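Local atomic coordinates of 2''-aminoglycoside nucleotidyltransferase (Klebsiella pneumoniae, PDB entry 4WQK), a protein that confers resistance to kanamycin, gentamicin, tobramycin and related aminoglycosides by adenylating their 2''-hydroxyl group in a magnesium-dependent reaction. Residues 5-13 with 41-49; 100-110 with 122-131. All coordinates share one frame; numbering follows the deposited sequence. Where two conformers were deposited one is given.

Contact 1. Residues 5-13 with 41-49; sequences TQVTLIHKI and RKHDDIDLT. With MG (magnesium ion), chain B.
Gln-6, on the buried side of helix 5-13, reaches across to the loop that leads into strand 46-49. The bond from CA to CB heads toward that segment, and CG, anti to the carbonyl carbon (chi1 -76°), passes 4.2 Å from Ile-46 CD1. Beyond CG the chain runs extended, bringing CD to 4.0 Å from Lys-42 NZ. The amide and His-43 ring planes are only 25° apart, though the side chains cross at about a right angle. At the tip NE2 donates to His-43 O at 2.8 Å, close to the amide's own plane but from above the carbonyl plane. OE1 accepts a hydrogen bond from a water that in turn accepts from Lys-42 NZ and His-43 N. Trp-30 NE1 and Glu-84 OE1 complete the amide's bonds, so both of its ends are held and its rotation is fixed.

This is the nucleotidyltransferase fold, in which a helix covers one side of the sheet while the magnesium ligands, at the start of strand 46-49 and just before it, face the other way. Asp-45 OD1 and Asp-47 OD2 each bind magnesium at 2.0 Å, and Asp-87 joins them at a second magnesium. Between them Ile-46 faces the helix: its CD1 lies 3.8 Å from Ile-10 CG1 and 3.9 Å from Leu-9 CD2.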
loop_
_atom_site.group_PDB
_atom_site.type_symbol
_atom_site.label_atom_id
_atom_site.label_comp_id
_atom_site.label_asym_id
_atom_site.label_seq_id
_atom_site.Cartn_x
_atom_site.Cartn_y
_atom_site.Cartn_z
ATOM N N THR A 5 -8.038 -5.812 15.888
ATOM C CA THR A 5 -8.339 -4.402 15.718
ATOM C C THR A 5 -8.070 -3.895 14.298
ATOM O O THR A 5 -8.944 -3.250 13.699
ATOM C CB THR A 5 -7.547 -3.570 16.752
ATOM O OG1 THR A 5 -7.954 -3.977 18.050
ATOM C CG2 THR A 5 -7.810 -2.063 16.614
ATOM N N GLN A 6 -6.901 -4.172 13.710
ATOM C CA GLN A 6 -6.602 -3.626 12.391
ATOM C C GLN A 6 -7.475 -4.258 11.314
ATOM O O GLN A 6 -7.911 -3.563 10.405
ATOM C CB GLN A 6 -5.120 -3.800 12.000
ATOM C CG GLN A 6 -4.225 -2.839 12.712
ATOM C CD GLN A 6 -2.775 -3.043 12.340
ATOM O OE1 GLN A 6 -2.431 -3.977 11.609
ATOM N NE2 GLN A 6 -1.909 -2.187 12.877
ATOM N N VAL A 7 -7.728 -5.563 11.416
ATOM C CA VAL A 7 -8.586 -6.235 10.423
ATOM C C VAL A 7 -9.983 -5.624 10.471
ATOM O O VAL A 7 -10.541 -5.255 9.421
ATOM C CB VAL A 7 -8.670 -7.757 10.652
ATOM C CG1 VAL A 7 -9.800 -8.378 9.810
ATOM C CG2 VAL A 7 -7.340 -8.419 10.262
ATOM N N THR A 8 -10.513 -5.436 11.671
ATOM C CA THR A 8 -11.857 -4.879 11.814
ATOM C C THR A 8 -11.874 -3.463 11.239
ATOM O O THR A 8 -12.808 -3.078 10.510
ATOM C CB THR A 8 -12.296 -4.867 13.275
ATOM O OG1 THR A 8 -12.378 -6.219 13.750
ATOM C CG2 THR A 8 -13.657 -4.224 13.402
ATOM N N LEU A 9 -10.806 -2.679 11.478
ATOM C CA LEU A 9 -10.734 -1.326 10.949
ATOM C C LEU A 9 -10.621 -1.283 9.433
ATOM O O LEU A 9 -11.292 -0.471 8.772
ATOM C CB LEU A 9 -9.558 -0.574 11.601
ATOM C CG LEU A 9 -9.408 0.860 11.082
ATOM C CD1 LEU A 9 -10.631 1.713 11.427
ATOM C CD2 LEU A 9 -8.162 1.449 11.757
ATOM N N ILE A 10 -9.787 -2.138 8.839
ATOM C CA ILE A 10 -9.680 -2.275 7.398
ATOM C C ILE A 10 -11.062 -2.591 6.817
ATOM O O ILE A 10 -11.482 -1.962 5.825
ATOM C CB ILE A 10 -8.659 -3.375 6.999
ATOM C CG1 ILE A 10 -7.242 -2.886 7.293
ATOM C CG2 ILE A 10 -8.804 -3.710 5.525
ATOM C CD1 ILE A 10 -6.174 -4.017 7.234
ATOM N N HIS A 11 -11.761 -3.536 7.427
ATOM C CA HIS A 11 -13.098 -3.867 6.889
ATOM C C HIS A 11 -14.036 -2.656 7.004
ATOM O O HIS A 11 -14.817 -2.365 6.044
ATOM C CB HIS A 11 -13.723 -5.088 7.586
ATOM C CG HIS A 11 -13.122 -6.400 7.150
ATOM N ND1 HIS A 11 -13.799 -7.593 7.316
ATOM C CD2 HIS A 11 -11.946 -6.713 6.560
ATOM C CE1 HIS A 11 -13.054 -8.583 6.844
ATOM N NE2 HIS A 11 -11.916 -8.076 6.391
ATOM N N LYS A 12 -14.009 -1.940 8.120
ATOM C CA LYS A 12 -14.864 -0.736 8.219
ATOM C C LYS A 12 -14.531 0.326 7.174
ATOM O O LYS A 12 -15.449 0.928 6.591
ATOM C CB LYS A 12 -14.764 -0.088 9.597
ATOM C CG LYS A 12 -15.449 -0.826 10.696
ATOM C CD LYS A 12 -15.276 -0.119 12.050
ATOM C CE LYS A 12 -16.095 -0.827 13.125
ATOM N NZ LYS A 12 -15.320 -0.900 14.387
ATOM N N ILE A 13 -13.246 0.605 6.947
ATOM C CA ILE A 13 -12.848 1.596 5.954
ATOM C C ILE A 13 -13.315 1.178 4.569
ATOM O O ILE A 13 -13.888 2.006 3.815
ATOM C CB ILE A 13 -11.331 1.779 5.974
ATOM C CG1 ILE A 13 -10.930 2.453 7.276
ATOM C CG2 ILE A 13 -10.876 2.645 4.811
ATOM C CD1 ILE A 13 -9.417 2.321 7.556
ATOM N N ARG A 41 2.617 -11.289 10.124
ATOM C CA ARG A 41 3.287 -10.569 11.202
ATOM C C ARG A 41 2.392 -9.443 11.696
ATOM O O ARG A 41 1.328 -9.200 11.147
ATOM C CB ARG A 41 4.654 -10.012 10.758
ATOM C CG ARG A 41 4.627 -8.870 9.741
ATOM C CD ARG A 41 6.024 -8.278 9.613
ATOM N NE ARG A 41 6.178 -7.292 8.544
ATOM C CZ ARG A 41 6.075 -5.977 8.720
ATOM N NH1 ARG A 41 5.777 -5.490 9.915
ATOM N NH2 ARG A 41 6.246 -5.149 7.697
ATOM N N LYS A 42 2.809 -8.814 12.784
ATOM C CA LYS A 42 2.127 -7.641 13.304
ATOM C C LYS A 42 2.579 -6.437 12.479
ATOM O O LYS A 42 3.765 -6.267 12.201
ATOM C CB LYS A 42 2.437 -7.446 14.799
ATOM C CG LYS A 42 1.672 -6.305 15.453
ATOM C CD LYS A 42 0.179 -6.604 15.533
ATOM C CE LYS A 42 -0.654 -5.319 15.688
ATOM N NZ LYS A 42 -2.104 -5.560 15.411
ATOM N N HIS A 43 1.623 -5.602 12.100
ATOM C CA HIS A 43 1.879 -4.419 11.256
ATOM C C HIS A 43 1.772 -3.133 12.058
ATOM O O HIS A 43 0.825 -2.965 12.834
ATOM C CB HIS A 43 0.893 -4.394 10.092
ATOM C CG HIS A 43 0.997 -5.585 9.207
ATOM N ND1 HIS A 43 2.056 -5.764 8.339
ATOM C CD2 HIS A 43 0.215 -6.684 9.090
ATOM C CE1 HIS A 43 1.914 -6.925 7.725
ATOM N NE2 HIS A 43 0.799 -7.491 8.143
ATOM N N ASP A 44 2.733 -2.225 11.876
ATOM C CA ASP A 44 2.766 -0.976 12.629
ATOM C C ASP A 44 1.601 -0.064 12.247
ATOM O O ASP A 44 1.149 0.748 13.060
ATOM C CB ASP A 44 4.081 -0.212 12.383
ATOM C CG ASP A 44 5.284 -0.834 13.078
ATOM O OD1 ASP A 44 5.132 -1.725 13.953
ATOM O OD2 ASP A 44 6.405 -0.389 12.742
ATOM N N ASP A 45 1.155 -0.185 11.005
ATOM C CA ASP A 45 0.071 0.657 10.517
ATOM C C ASP A 45 -0.598 0.033 9.301
ATOM O O ASP A 45 -0.228 -1.067 8.895
ATOM C CB ASP A 45 0.583 2.065 10.196
ATOM C CG ASP A 45 1.603 2.088 9.080
ATOM O OD1 ASP A 45 1.698 1.136 8.287
ATOM O OD2 ASP A 45 2.345 3.083 9.008
ATOM N N ILE A 46 -1.603 0.717 8.754
ATOM C CA ILE A 46 -2.291 0.269 7.565
ATOM C C ILE A 46 -1.957 1.262 6.448
ATOM O O ILE A 46 -2.229 2.439 6.596
ATOM C CB ILE A 46 -3.810 0.236 7.751
ATOM C CG1 ILE A 46 -4.183 -0.742 8.875
ATOM C CG2 ILE A 46 -4.523 -0.205 6.491
ATOM C CD1 ILE A 46 -5.498 -0.389 9.507
ATOM N N ASP A 47 -1.386 0.779 5.354
ATOM C CA ASP A 47 -1.076 1.649 4.210
ATOM C C ASP A 47 -2.195 1.590 3.191
ATOM O O ASP A 47 -2.660 0.503 2.816
ATOM C CB ASP A 47 0.242 1.249 3.572
ATOM C CG ASP A 47 1.407 1.380 4.565
ATOM O OD1 ASP A 47 1.990 2.462 4.701
ATOM O OD2 ASP A 47 1.728 0.413 5.266
ATOM N N LEU A 48 -2.617 2.769 2.728
ATOM C CA LEU A 48 -3.681 2.841 1.728
ATOM C C LEU A 48 -3.249 3.706 0.584
ATOM O O LEU A 48 -2.600 4.739 0.777
ATOM C CB LEU A 48 -4.967 3.471 2.300
ATOM C CG LEU A 48 -5.601 2.749 3.487
ATOM C CD1 LEU A 48 -6.714 3.588 4.116
ATOM C CD2 LEU A 48 -6.170 1.383 3.027
ATOM N N THR A 49 -3.662 3.296 -0.613
ATOM C CA THR A 49 -3.484 4.106 -1.807
ATOM C C THR A 49 -4.889 4.547 -2.256
ATOM O O THR A 49 -5.795 3.727 -2.371
ATOM C CB THR A 49 -2.781 3.312 -2.903
ATOM O OG1 THR A 49 -1.479 2.907 -2.445
ATOM C CG2 THR A 49 -2.602 4.188 -4.137
HETATM MG MG MG B . 2.950 0.505 6.885
HETATM O O HOH W 1 -1.151 -6.094 12.760
HETATM O O HOH W 2 1.904 -1.528 7.242
HETATM O O HOH W 3 4.188 -1.002 5.442
HETATM O O HOH W 4 4.285 1.087 5.796
HETATM O O HOH W 5 4.360 0.267 8.273
#

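Contact 2. Residues 100-110 with 122-131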
loop_
_atom_site.group_PDB
_atom_site.type_symbol
_atom_site.label_atom_id
_atom_site.label_comp_id
_atom_site.label_asym_id
_atom_site.label_seq_id
_atom_site.Cartn_x
_atom_site.Cartn_y
_atom_site.Cartn_z
ATOM N N ILE A 100 0.278 5.123 -9.037
ATOM C CA ILE A 100 1.183 5.811 -8.109
ATOM C C ILE A 100 2.255 6.491 -8.945
ATOM O O ILE A 100 2.794 5.873 -9.845
ATOM C CB ILE A 100 1.784 4.785 -7.114
ATOM C CG1 ILE A 100 0.682 4.213 -6.236
ATOM C CG2 ILE A 100 2.840 5.440 -6.234
ATOM C CD1 ILE A 100 1.151 3.020 -5.412
ATOM N N ALA A 101 2.542 7.759 -8.641
ATOM C CA ALA A 101 3.587 8.523 -9.372
ATOM C C ALA A 101 4.895 7.788 -9.315
ATOM O O ALA A 101 5.311 7.338 -8.244
ATOM C CB ALA A 101 3.753 9.920 -8.802
ATOM N N GLU A 102 5.497 7.667 -10.490
ATOM C CA GLU A 102 6.841 7.099 -10.670
ATOM C C GLU A 102 6.884 5.562 -10.486
ATOM O O GLU A 102 7.947 4.953 -10.649
ATOM C CB GLU A 102 7.857 7.773 -9.708
ATOM C CG GLU A 102 7.902 9.321 -9.781
ATOM C CD GLU A 102 8.982 9.925 -8.868
ATOM O OE1 GLU A 102 8.634 10.647 -7.902
ATOM O OE2 GLU A 102 10.175 9.664 -9.109
ATOM N N ALA A 103 5.751 4.925 -10.195
ATOM C CA ALA A 103 5.728 3.469 -9.994
ATOM C C ALA A 103 5.585 2.728 -11.327
ATOM O O ALA A 103 5.174 3.320 -12.342
ATOM C CB ALA A 103 4.576 3.099 -9.058
ATOM N N PRO A 104 5.913 1.437 -11.356
ATOM C CA PRO A 104 5.688 0.647 -12.568
ATOM C C PRO A 104 4.207 0.607 -12.938
ATOM O O PRO A 104 3.361 0.554 -12.021
ATOM C CB PRO A 104 6.222 -0.747 -12.209
ATOM C CG PRO A 104 7.179 -0.496 -11.092
ATOM C CD PRO A 104 6.577 0.634 -10.304
ATOM N N GLN A 105 3.902 0.596 -14.235
ATOM C CA GLN A 105 2.493 0.531 -14.682
ATOM C C GLN A 105 1.797 -0.674 -14.046
ATOM O O GLN A 105 2.411 -1.737 -13.893
ATOM C CB GLN A 105 2.414 0.420 -16.199
ATOM C CG GLN A 105 0.967 0.361 -16.733
ATOM C CD GLN A 105 0.836 0.360 -18.259
ATOM O OE1 GLN A 105 1.794 0.100 -18.995
ATOM N NE2 GLN A 105 -0.369 0.639 -18.732
ATOM N N GLY A 106 0.521 -0.520 -13.700
ATOM C CA GLY A 106 -0.222 -1.631 -13.102
ATOM C C GLY A 106 -0.226 -1.562 -11.590
ATOM O O GLY A 106 -0.613 -2.540 -10.916
ATOM N N SER A 107 0.187 -0.435 -11.015
ATOM C CA SER A 107 0.337 -0.339 -9.571
ATOM C C SER A 107 -0.973 -0.460 -8.789
ATOM O O SER A 107 -0.943 -0.851 -7.630
ATOM C CB SER A 107 1.053 0.984 -9.178
ATOM O OG SER A 107 0.328 2.132 -9.597
ATOM N N CYS A 108 -2.095 -0.137 -9.449
ATOM C CA CYS A 108 -3.390 -0.090 -8.765
ATOM C C CYS A 108 -4.388 -0.893 -9.580
ATOM O O CYS A 108 -5.242 -0.322 -10.249
ATOM C CB CYS A 108 -3.879 1.375 -8.623
ATOM S SG CYS A 108 -2.820 2.385 -7.566
ATOM N N PRO A 109 -4.299 -2.222 -9.555
ATOM C CA PRO A 109 -5.163 -3.030 -10.453
ATOM C C PRO A 109 -6.648 -2.927 -10.065
ATOM O O PRO A 109 -6.980 -2.854 -8.861
ATOM C CB PRO A 109 -4.660 -4.477 -10.244
ATOM C CG PRO A 109 -3.763 -4.435 -9.043
ATOM C CD PRO A 109 -3.320 -3.025 -8.799
ATOM N N GLU A 110 -7.515 -2.962 -11.057
ATOM C CA GLU A 110 -8.954 -2.810 -10.750
ATOM C C GLU A 110 -9.538 -4.011 -10.024
ATOM O O GLU A 110 -10.444 -3.833 -9.208
ATOM C CB GLU A 110 -9.774 -2.532 -12.008
ATOM C CG GLU A 110 -9.724 -3.592 -13.052
ATOM C CD GLU A 110 -10.790 -4.678 -12.852
ATOM O OE1 GLU A 110 -11.773 -4.440 -12.118
ATOM O OE2 GLU A 110 -10.614 -5.771 -13.433
ATOM N N ARG A 122 -8.962 -4.885 -2.951
ATOM C CA ARG A 122 -7.962 -4.321 -3.859
ATOM C C ARG A 122 -6.647 -4.103 -3.110
ATOM O O ARG A 122 -6.620 -3.600 -1.999
ATOM C CB ARG A 122 -8.467 -3.018 -4.466
ATOM C CG ARG A 122 -9.660 -3.177 -5.440
ATOM C CD ARG A 122 -9.917 -1.882 -6.178
ATOM N NE ARG A 122 -10.961 -1.999 -7.216
ATOM C CZ ARG A 122 -12.221 -1.612 -7.044
ATOM N NH1 ARG A 122 -12.628 -1.064 -5.900
ATOM N NH2 ARG A 122 -13.080 -1.724 -8.066
ATOM N N CYS A 123 -5.556 -4.372 -3.820
ATOM C CA CYS A 123 -4.251 -4.107 -3.252
ATOM C C CYS A 123 -3.274 -3.771 -4.341
ATOM O O CYS A 123 -3.419 -4.174 -5.482
ATOM C CB CYS A 123 -3.787 -5.297 -2.418
ATOM S SG CYS A 123 -4.123 -6.930 -3.147
ATOM N N ASN A 124 -2.265 -2.979 -3.952
ATOM C CA ASN A 124 -1.270 -2.591 -4.933
ATOM C C ASN A 124 -0.561 -3.844 -5.465
ATOM O O ASN A 124 -0.477 -4.877 -4.777
ATOM C CB ASN A 124 -0.270 -1.618 -4.307
ATOM C CG ASN A 124 -0.904 -0.288 -4.023
ATOM O OD1 ASN A 124 -0.917 0.190 -2.891
ATOM N ND2 ASN A 124 -1.473 0.322 -5.063
ATOM N N SER A 125 -0.020 -3.741 -6.664
ATOM C CA SER A 125 0.650 -4.863 -7.305
ATOM C C SER A 125 1.953 -5.252 -6.594
ATOM O O SER A 125 2.545 -4.455 -5.859
ATOM C CB SER A 125 0.954 -4.509 -8.745
ATOM O OG SER A 125 1.949 -3.472 -8.750
ATOM N N TRP A 126 2.370 -6.499 -6.785
ATOM C CA TRP A 126 3.675 -6.906 -6.268
ATOM C C TRP A 126 4.761 -5.974 -6.772
ATOM O O TRP A 126 5.667 -5.629 -5.987
ATOM C CB TRP A 126 4.028 -8.346 -6.673
ATOM C CG TRP A 126 3.271 -9.429 -5.978
ATOM C CD1 TRP A 126 2.474 -10.374 -6.570
ATOM C CD2 TRP A 126 3.313 -9.748 -4.586
ATOM N NE1 TRP A 126 2.000 -11.243 -5.614
ATOM C CE2 TRP A 126 2.501 -10.873 -4.388
ATOM C CE3 TRP A 126 3.948 -9.186 -3.477
ATOM C CZ2 TRP A 126 2.316 -11.452 -3.117
ATOM C CZ3 TRP A 126 3.770 -9.757 -2.236
ATOM C CH2 TRP A 126 2.928 -10.853 -2.056
ATOM N N GLU A 127 4.717 -5.572 -8.040
ATOM C CA GLU A 127 5.788 -4.705 -8.556
ATOM C C GLU A 127 5.812 -3.370 -7.807
ATOM O O GLU A 127 6.902 -2.859 -7.502
ATOM C CB GLU A 127 5.584 -4.495 -10.064
ATOM C CG GLU A 127 5.819 -5.732 -10.882
ATOM C CD GLU A 127 4.574 -6.682 -10.991
ATOM O OE1 GLU A 127 3.518 -6.584 -10.276
ATOM O OE2 GLU A 127 4.662 -7.595 -11.838
ATOM N N ALA A 128 4.640 -2.799 -7.518
ATOM C CA ALA A 128 4.574 -1.560 -6.747
ATOM C C ALA A 128 5.071 -1.728 -5.326
ATOM O O ALA A 128 5.755 -0.847 -4.790
ATOM C CB ALA A 128 3.123 -1.001 -6.743
ATOM N N ILE A 129 4.705 -2.848 -4.712
ATOM C CA ILE A 129 5.144 -3.155 -3.351
ATOM C C ILE A 129 6.668 -3.226 -3.298
ATOM O O ILE A 129 7.344 -2.602 -2.442
ATOM C CB ILE A 129 4.502 -4.471 -2.878
ATOM C CG1 ILE A 129 3.001 -4.281 -2.720
ATOM C CG2 ILE A 129 5.142 -4.996 -1.584
ATOM C CD1 ILE A 129 2.241 -5.619 -2.530
ATOM N N ILE A 130 7.250 -3.940 -4.249
ATOM C CA ILE A 130 8.695 -4.143 -4.268
ATOM C C ILE A 130 9.424 -2.836 -4.653
ATOM O O ILE A 130 10.464 -2.506 -4.071
ATOM C CB ILE A 130 9.028 -5.291 -5.233
ATOM C CG1 ILE A 130 8.523 -6.586 -4.615
ATOM C CG2 ILE A 130 10.539 -5.376 -5.514
ATOM C CD1 ILE A 130 8.512 -7.728 -5.553
ATOM N N TRP A 131 8.874 -2.071 -5.602
ATOM C CA TRP A 131 9.432 -0.788 -5.979
ATOM C C TRP A 131 9.651 0.128 -4.762
ATOM O O TRP A 131 10.670 0.807 -4.677
ATOM C CB TRP A 131 8.488 -0.117 -6.974
ATOM C CG TRP A 131 8.996 1.064 -7.733
ATOM C CD1 TRP A 131 8.690 2.389 -7.499
ATOM C CD2 TRP A 131 9.817 1.044 -8.909
ATOM N NE1 TRP A 131 9.270 3.183 -8.459
ATOM C CE2 TRP A 131 9.997 2.392 -9.321
ATOM C CE3 TRP A 131 10.449 0.028 -9.648
ATOM C CZ2 TRP A 131 10.742 2.726 -10.448
ATOM C CZ3 TRP A 131 11.185 0.356 -10.745
ATOM C CH2 TRP A 131 11.326 1.707 -11.157
HETATM O O HOH W 6 2.852 -2.534 -11.180
HETATM O O HOH W 7 -13.265 -1.962 -10.909
#
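Three hydrogen bonds join loop 100-110 to the segment leading into helix 126-131, and two of them end on one atom, Ser-107 O. Asn-124 ND2 reaches it at 2.9 Å and the backbone N of Ser-125 at 3.2 Å, from opposite faces of the carbonyl plane, so that this oxygen is gripped from both sides. The Asn-124 bond is nearly straight, 167° at the hydrogen, and lies close to the plane of its amide, whose OD1 is taken up by Thr-49. At the far end Arg-122, extended from CG to NE, brings NE to 2.8 Å from Glu-110 O, at the edge of the guanidinium.

Water adds two bridges. One links Gln-105 O with Ser-125 OG; the other donates to Glu-110 OE1 and accepts from Arg-122 NH2, spanning opposite charges.

Ser-125 is also the N-cap of the helix: OG, turned between its backbone N and carbonyl carbon (chi1 68°), accepts from Ala-128 N at 3.0 Å. The loop that packs on this helix start belongs to the C-terminal domain, and its type II turn, Ile-100 to Ala-103, carries Ala-101, which binds kanamycin A in the cleft between the domains.

Apolar contacts gather round Trp-131 and Ala-128 of the helix. Pro-104 CD sits over one face of the Trp-131 indole, 3.6 Å from the centroid of the five-membered ring, a CH-pi contact that Ala-103 CA extends over the same ring. Pro-104 CG continues toward the six-membered ring, touching CE3. Between the indole and the hydrogen bonds, Ser-107 CB packs on Ala-128 CB at 3.8 Å.

Contacts 1 and 2 illustrate how the chemistry of packing differs with burial and secondary structure. Contact 1, largely buried in the N-terminal domain, lays a helix against a strand and its preceding loop through aliphatic side chains and one enclosed amide. Contact 2, partly buried in the C-terminal domain, joins a loop to a helix start. Both use a backbone carbonyl and bridging water, but contact 2 adds several direct bonds, a helix cap and proline-indole packing. Their centres are 19 Å apart, yet they meet at Thr-49, the last residue of segment 41-49. Its OG1 probably hydrogen-bonds Asn-124 OD1, 2.8 Å away, while its CG2 packs against Cys-108 and Ile-100, connecting the metal-bearing strand with the C-terminal loop that carries Ala-101.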